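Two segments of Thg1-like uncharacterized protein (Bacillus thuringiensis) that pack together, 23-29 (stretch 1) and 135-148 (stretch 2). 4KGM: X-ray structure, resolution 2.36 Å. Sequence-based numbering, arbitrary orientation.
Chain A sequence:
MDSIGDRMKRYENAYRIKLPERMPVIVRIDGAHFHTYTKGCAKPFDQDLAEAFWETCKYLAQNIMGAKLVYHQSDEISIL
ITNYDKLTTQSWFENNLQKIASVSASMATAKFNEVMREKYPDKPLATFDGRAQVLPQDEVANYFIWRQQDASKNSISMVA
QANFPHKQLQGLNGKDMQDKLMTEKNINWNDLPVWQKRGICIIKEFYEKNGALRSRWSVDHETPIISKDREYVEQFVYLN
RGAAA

Stretch 1 23-29: MPVIVRI
Stretch 2 (135-148) LPQDEVANYFIWRQ

Two hydrogen bonds join the stretches. The backbone N of Leu135 donates to the backbone O of Pro24 at 3.0 Å, with an N-H...O angle of 154°. The CA atoms of Pro24 and Leu135 lie 5.4 Å apart here. Further along, Arg28 NH1 donates to Tyr143 OH at 3.2 Å, with an angle of 156°. The hydroxyl sits at the edge of the guanidinium, near its plane, where an N-H can reach it.

The Arg28 guanidinium also lies flat on that of Arg147. Their centres are 4.6 Å apart and their planes meet at 29°. The charges are alike, and Arg28 NE is 4.0 Å from Arg147 NH1. Arg28 NH2 and Arg147 NH1 have hydrogen bonds elsewhere in the structure. Arg28 has chi1 and chi2 t and chi3 p; Arg147 has chi1 and chi2 m and chi3 near 91°. Trp146 (chi1 t) brings CZ3 to 4.2 Å from Arg28 NH1.

Residues 25-29 form an extended strand, with phi near -115° and psi near 130°. Its side chains alternate: Ile26 and Arg28 point toward stretch 2, while Val25 and Val27 point away. In stretch 2, residues 135 and 136 are extended. A turn follows, with phi/psi -56/-38° at Gln137, -87/22° at Asp138 and -130/-4° at Glu139. Glu139 is the N-cap, and Glu139 N is bonded to Pro136 O at 3.0 Å. Helix 140-148 comes next, with phi/psi near -65/-40°. Strand and helix run in nearly the same direction, at 19°, with axes 10.8 Å apart at closest approach. Side chains fill this gap, and the contact buries 487 Å² in all.

Ile26 has the largest covered area. With chi1 and chi2 both m, its branched side chain meets three partners. Ile26 CG2 lies over the face of the Tyr143 ring, 3.9 Å from its centroid and 28° off the normal, a CH-pi contact. Ile26 CG1 is 3.6 Å from Leu135 CD1 (Leu135 is m,t), and Ile26 CD1 is 4.1 Å from Phe144 CZ. Tyr143 (chi1 t, chi2 80°) thus offers a ring face to Ile26 and its hydroxyl to Arg28. Phe144 (chi1 m, chi2 -78°) starts sideways, but its ring end comes nearer.

Pro24, with a C-gamma exo pucker and phi/psi -51/133°, is buried. Pro24 CB packs 3.7 Å from Val140 CG2 (chi1 t), and Pro24 CG is 4.1 Å from Gln137 CG. Its compact apolar ring suits this site, while its carbonyl remains free to accept the Leu135 bond.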

# COMPACT_ATOMS: atom_id res chain seq x y z
N MET A 23 10.98 -0.23 -14.01
CA MET A 23 11.16 -1.65 -13.77
C MET A 23 10.00 -2.46 -14.36
O MET A 23 8.89 -1.93 -14.49
CB MET A 23 11.35 -1.94 -12.27
CG MET A 23 10.18 -1.58 -11.39
SD MET A 23 10.52 -2.00 -9.66
CE MET A 23 11.95 -0.97 -9.35
N PRO A 24 10.26 -3.72 -14.75
CA PRO A 24 9.26 -4.57 -15.40
C PRO A 24 7.94 -4.65 -14.64
O PRO A 24 7.93 -4.85 -13.43
CB PRO A 24 9.93 -5.95 -15.40
CG PRO A 24 11.38 -5.65 -15.46
CD PRO A 24 11.57 -4.39 -14.65
N VAL A 25 6.83 -4.49 -15.37
CA VAL A 25 5.50 -4.63 -14.80
C VAL A 25 4.77 -5.82 -15.42
O VAL A 25 4.77 -5.99 -16.63
CB VAL A 25 4.66 -3.35 -15.00
CG1 VAL A 25 3.19 -3.61 -14.70
CG2 VAL A 25 5.19 -2.21 -14.14
N ILE A 26 4.16 -6.64 -14.57
CA ILE A 26 3.38 -7.78 -15.03
C ILE A 26 1.91 -7.60 -14.66
O ILE A 26 1.57 -7.33 -13.51
CB ILE A 26 3.89 -9.10 -14.43
CG1 ILE A 26 5.29 -9.41 -14.95
CG2 ILE A 26 2.94 -10.24 -14.77
CD1 ILE A 26 5.34 -9.70 -16.43
N VAL A 27 1.03 -7.76 -15.65
CA VAL A 27 -0.41 -7.73 -15.42
C VAL A 27 -1.03 -9.07 -15.78
O VAL A 27 -0.87 -9.55 -16.91
CB VAL A 27 -1.09 -6.64 -16.27
CG1 VAL A 27 -2.59 -6.66 -16.05
CG2 VAL A 27 -0.51 -5.27 -15.94
N ARG A 28 -1.73 -9.68 -14.83
CA ARG A 28 -2.45 -10.92 -15.12
C ARG A 28 -3.96 -10.74 -15.05
O ARG A 28 -4.50 -10.16 -14.10
CB ARG A 28 -1.99 -12.07 -14.21
CG ARG A 28 -2.58 -13.43 -14.63
CD ARG A 28 -1.87 -14.62 -13.99
NE ARG A 28 -2.14 -14.73 -12.56
CZ ARG A 28 -1.23 -14.54 -11.61
NH1 ARG A 28 0.02 -14.23 -11.93
NH2 ARG A 28 -1.57 -14.66 -10.33
N ILE A 29 -4.65 -11.23 -16.07
CA ILE A 29 -6.09 -11.17 -16.14
C ILE A 29 -6.64 -12.59 -16.15
O ILE A 29 -6.21 -13.41 -16.95
CB ILE A 29 -6.54 -10.41 -17.40
CG1 ILE A 29 -6.21 -8.93 -17.27
CG2 ILE A 29 -8.03 -10.57 -17.64
CD1 ILE A 29 -5.92 -8.27 -18.59
N LEU A 135 8.45 -6.73 -11.17
CA LEU A 135 9.40 -7.83 -11.07
C LEU A 135 10.79 -7.33 -11.39
O LEU A 135 10.97 -6.47 -12.25
CB LEU A 135 9.03 -8.95 -12.05
CG LEU A 135 7.91 -9.91 -11.68
CD1 LEU A 135 7.75 -10.96 -12.77
CD2 LEU A 135 8.21 -10.58 -10.35
N PRO A 136 11.80 -7.86 -10.68
CA PRO A 136 13.18 -7.58 -11.07
C PRO A 136 13.47 -8.19 -12.43
O PRO A 136 12.82 -9.17 -12.81
CB PRO A 136 14.01 -8.26 -9.97
CG PRO A 136 13.08 -9.24 -9.33
CD PRO A 136 11.71 -8.67 -9.46
N GLN A 137 14.42 -7.61 -13.16
CA GLN A 137 14.74 -8.05 -14.52
C GLN A 137 15.08 -9.54 -14.63
O GLN A 137 14.71 -10.19 -15.60
CB GLN A 137 15.87 -7.21 -15.10
CG GLN A 137 15.47 -5.79 -15.48
CD GLN A 137 16.63 -4.97 -16.00
OE1 GLN A 137 17.61 -4.75 -15.29
NE2 GLN A 137 16.53 -4.53 -17.25
N ASP A 138 15.79 -10.07 -13.64
CA ASP A 138 16.20 -11.47 -13.69
C ASP A 138 15.15 -12.42 -13.13
O ASP A 138 15.46 -13.54 -12.71
CB ASP A 138 17.56 -11.68 -12.99
CG ASP A 138 17.53 -11.33 -11.51
OD1 ASP A 138 18.60 -11.36 -10.88
OD2 ASP A 138 16.44 -11.03 -10.97
N GLU A 139 13.90 -11.97 -13.12
CA GLU A 139 12.79 -12.80 -12.66
C GLU A 139 11.64 -12.80 -13.65
O GLU A 139 10.65 -13.52 -13.47
CB GLU A 139 12.30 -12.34 -11.28
CG GLU A 139 13.25 -12.68 -10.13
CD GLU A 139 13.08 -14.10 -9.62
OE1 GLU A 139 12.89 -15.02 -10.45
OE2 GLU A 139 13.14 -14.30 -8.39
N VAL A 140 11.77 -12.01 -14.71
CA VAL A 140 10.72 -11.91 -15.72
C VAL A 140 10.59 -13.21 -16.51
O VAL A 140 9.49 -13.73 -16.68
CB VAL A 140 10.97 -10.75 -16.70
CG1 VAL A 140 9.83 -10.65 -17.71
CG2 VAL A 140 11.12 -9.44 -15.93
N ALA A 141 11.72 -13.74 -16.97
CA ALA A 141 11.74 -15.03 -17.65
C ALA A 141 11.19 -16.10 -16.72
O ALA A 141 10.35 -16.90 -17.10
CB ALA A 141 13.14 -15.38 -18.10
N ASN A 142 11.67 -16.08 -15.48
CA ASN A 142 11.20 -17.01 -14.46
C ASN A 142 9.69 -16.92 -14.20
O ASN A 142 9.08 -17.89 -13.77
CB ASN A 142 11.97 -16.82 -13.15
CG ASN A 142 13.39 -17.34 -13.23
OD1 ASN A 142 14.35 -16.58 -13.13
ND2 ASN A 142 13.54 -18.65 -13.40
N TYR A 143 9.10 -15.76 -14.48
CA TYR A 143 7.66 -15.61 -14.32
C TYR A 143 6.89 -16.42 -15.35
O TYR A 143 5.97 -17.17 -15.02
CB TYR A 143 7.23 -14.14 -14.41
CG TYR A 143 5.72 -13.98 -14.46
CD1 TYR A 143 4.96 -14.05 -13.30
CD2 TYR A 143 5.06 -13.78 -15.67
CE1 TYR A 143 3.59 -13.92 -13.34
CE2 TYR A 143 3.69 -13.65 -15.71
CZ TYR A 143 2.96 -13.72 -14.55
OH TYR A 143 1.59 -13.59 -14.59
N PHE A 144 7.27 -16.26 -16.62
CA PHE A 144 6.61 -16.97 -17.71
C PHE A 144 6.92 -18.47 -17.67
O PHE A 144 6.08 -19.29 -18.04
CB PHE A 144 6.99 -16.36 -19.05
CG PHE A 144 6.53 -14.94 -19.22
CD1 PHE A 144 5.20 -14.66 -19.53
CD2 PHE A 144 7.41 -13.88 -19.06
CE1 PHE A 144 4.77 -13.35 -19.68
CE2 PHE A 144 6.99 -12.57 -19.21
CZ PHE A 144 5.67 -12.31 -19.52
N ILE A 145 8.13 -18.81 -17.22
CA ILE A 145 8.49 -20.20 -16.99
C ILE A 145 7.56 -20.80 -15.94
O ILE A 145 7.11 -21.94 -16.06
CB ILE A 145 9.95 -20.34 -16.52
CG1 ILE A 145 10.92 -19.95 -17.65
CG2 ILE A 145 10.25 -21.76 -16.06
CD1 ILE A 145 12.36 -19.87 -17.22
N TRP A 146 7.27 -20.00 -14.92
CA TRP A 146 6.36 -20.41 -13.86
C TRP A 146 4.94 -20.57 -14.41
O TRP A 146 4.19 -21.44 -13.97
CB TRP A 146 6.38 -19.39 -12.73
CG TRP A 146 5.39 -19.64 -11.63
CD1 TRP A 146 5.23 -20.79 -10.92
CD2 TRP A 146 4.46 -18.70 -11.09
NE1 TRP A 146 4.23 -20.63 -9.99
CE2 TRP A 146 3.74 -19.36 -10.07
CE3 TRP A 146 4.15 -17.36 -11.38
CZ2 TRP A 146 2.74 -18.73 -9.33
CZ3 TRP A 146 3.15 -16.74 -10.65
CH2 TRP A 146 2.46 -17.43 -9.63
N ARG A 147 4.60 -19.73 -15.38
CA ARG A 147 3.27 -19.77 -15.99
C ARG A 147 3.13 -20.94 -16.96
O ARG A 147 2.06 -21.54 -17.07
CB ARG A 147 2.96 -18.45 -16.69
CG ARG A 147 2.76 -17.27 -15.74
CD ARG A 147 1.44 -17.37 -15.00
NE ARG A 147 1.55 -18.07 -13.73
CZ ARG A 147 0.51 -18.51 -13.03
NH1 ARG A 147 -0.72 -18.33 -13.48
NH2 ARG A 147 0.70 -19.14 -11.88
N GLN A 148 4.21 -21.25 -17.68
CA GLN A 148 4.21 -22.39 -18.59
C GLN A 148 4.16 -23.72 -17.84
O GLN A 148 3.56 -24.68 -18.30
CB GLN A 148 5.43 -22.35 -19.51
CG GLN A 148 5.27 -21.46 -20.73
CD GLN A 148 6.41 -21.62 -21.72
OE1 GLN A 148 7.49 -22.10 -21.37
NE2 GLN A 148 6.18 -21.21 -22.96